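LINE-1 retrotransposable element ORF1 protein (Homo sapiens, PDB 2W7A) binds single-stranded RNA and DNA as a nucleic acid chaperone essential for LINE-1 retrotransposition, here represented by its central RRM domain. Local coordinates at residues N24-Q27 and D28-E32. Sequence-based numbering, arbitrary orientation.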
loop_
_atom_site.group_PDB
_atom_site.type_symbol
_atom_site.label_atom_id
_atom_site.label_comp_id
_atom_site.label_asym_id
_atom_site.label_seq_id
_atom_site.Cartn_x
_atom_site.Cartn_y
_atom_site.Cartn_z
ATOM N N ASN A 24 4.655 -0.862 8.988
ATOM C CA ASN A 24 4.691 0.524 9.451
ATOM C C ASN A 24 4.401 1.506 8.301
ATOM O O ASN A 24 3.723 2.526 8.477
ATOM C CB ASN A 24 6.044 0.853 10.119
ATOM C CG ASN A 24 6.244 0.145 11.445
ATOM O OD1 ASN A 24 5.313 -0.462 12.003
ATOM N ND2 ASN A 24 7.465 0.190 11.943
ATOM N N THR A 25 4.887 1.184 7.111
ATOM C CA THR A 25 4.639 1.976 5.917
ATOM C C THR A 25 3.137 2.050 5.627
ATOM O O THR A 25 2.609 3.114 5.343
ATOM C CB THR A 25 5.388 1.400 4.705
ATOM O OG1 THR A 25 6.780 1.536 4.936
ATOM C CG2 THR A 25 5.014 2.098 3.363
ATOM N N LEU A 26 2.442 0.938 5.698
ATOM C CA LEU A 26 1.007 0.957 5.416
ATOM C C LEU A 26 0.266 1.788 6.463
ATOM O O LEU A 26 -0.620 2.599 6.119
ATOM C CB LEU A 26 0.411 -0.463 5.318
ATOM C CG LEU A 26 -0.446 -0.769 4.086
ATOM C CD1 LEU A 26 -1.723 0.032 4.024
ATOM C CD2 LEU A 26 0.361 -0.550 2.805
ATOM N N GLN A 27 0.646 1.611 7.719
ATOM C CA GLN A 27 0.010 2.416 8.755
ATOM C C GLN A 27 0.328 3.901 8.559
ATOM O O GLN A 27 -0.549 4.738 8.751
ATOM C CB GLN A 27 0.373 1.909 10.138
ATOM C CG GLN A 27 -0.261 2.714 11.285
ATOM C CD GLN A 27 -1.765 2.552 11.398
ATOM O OE1 GLN A 27 -2.353 1.632 10.803
ATOM N NE2 GLN A 27 -2.410 3.469 12.151
ATOM N N ASP A 28 1.532 4.216 8.120
ATOM C CA ASP A 28 1.932 5.615 7.835
ATOM C C ASP A 28 1.052 6.173 6.702
ATOM O O ASP A 28 0.593 7.306 6.782
ATOM C CB ASP A 28 3.426 5.743 7.524
ATOM C CG ASP A 28 4.308 5.561 8.748
ATOM O OD1 ASP A 28 3.810 5.583 9.891
ATOM O OD2 ASP A 28 5.529 5.383 8.523
ATOM N N ILE A 29 0.741 5.341 5.713
ATOM C CA ILE A 29 -0.069 5.794 4.595
ATOM C C ILE A 29 -1.496 6.089 5.057
ATOM O O ILE A 29 -2.090 7.122 4.715
ATOM C CB ILE A 29 -0.072 4.782 3.405
ATOM C CG1 ILE A 29 1.331 4.812 2.777
ATOM C CG2 ILE A 29 -1.138 5.122 2.389
ATOM C CD1 ILE A 29 1.580 3.592 1.817
ATOM N N ILE A 30 -2.018 5.225 5.889
ATOM C CA ILE A 30 -3.366 5.420 6.382
ATOM C C ILE A 30 -3.440 6.698 7.248
ATOM O O ILE A 30 -4.339 7.539 7.120
ATOM C CB ILE A 30 -3.833 4.185 7.170
ATOM C CG1 ILE A 30 -3.964 2.981 6.249
ATOM C CG2 ILE A 30 -5.133 4.482 7.899
ATOM C CD1 ILE A 30 -4.146 1.669 6.967
ATOM N N GLN A 31 -2.481 6.861 8.141
ATOM C CA GLN A 31 -2.474 8.023 9.027
ATOM C C GLN A 31 -2.220 9.332 8.300
ATOM O O GLN A 31 -2.762 10.371 8.708
ATOM C CB GLN A 31 -1.455 7.810 10.137
ATOM C CG GLN A 31 -1.832 6.654 11.056
ATOM C CD GLN A 31 -0.850 6.428 12.237
ATOM O OE1 GLN A 31 -1.173 5.582 13.101
ATOM N NE2 GLN A 31 0.243 7.118 12.297
ATOM N N GLU A 32 -1.438 9.285 7.220
ATOM C CA GLU A 32 -1.126 10.495 6.458
ATOM C C GLU A 32 -2.268 10.965 5.574
ATOM O O GLU A 32 -2.330 12.172 5.271
ATOM C CB GLU A 32 0.167 10.296 5.662
ATOM C CG GLU A 32 0.738 11.515 4.972
ATOM C CD GLU A 32 2.188 11.328 4.469
ATOM O OE1 GLU A 32 2.920 10.392 4.973
ATOM O OE2 GLU A 32 2.596 12.145 3.577
HETATM O O HOH W 1 6.970 4.383 6.333
#
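Q27 sets its CG anti to the backbone N (chi1 180°) and then bends at chi2 (69°), which brings its NE2 to Q31 OE1, one helical turn on. The Q31 chain runs extended beyond CG. In this conformer of Q27, one of two, NE2 donates to Q31 OE1 at 2.6 Å, nearly straight at the hydrogen. The acceptor lies close to the amide plane of Q27, but the donor is tilted from the carbonyl plane of Q31. The two amide planes stand almost perpendicular.

D28 folds its carboxylate back beside its own backbone N, with CG 3.1 Å from N24 O. A water bridges to the preceding turn: it donates to D28 OD2 at 2.8 Å and to T25 OG1 at 3.2 Å. T25 OG1 also bonds K21 O, and D28 OD2 forms a salt bridge with K91. Replacing the aspartate with an alanine would probably leave K91 without this carboxylate mate and the water without one of its acceptors.

The inner face is apolar. L26 CD1 meets I30 CD1 at 4.1 Å, and T25 CG2 lies 4.1 Å from I29 CD1. L26 and I29 also touch L8 of strand 5-9. Backbone bonds such as I30 N to L26 O (3.0 Å) join the turns. This is an amphipathic alpha-helix, 19-33, packed on the antiparallel sheet of an RRM fold.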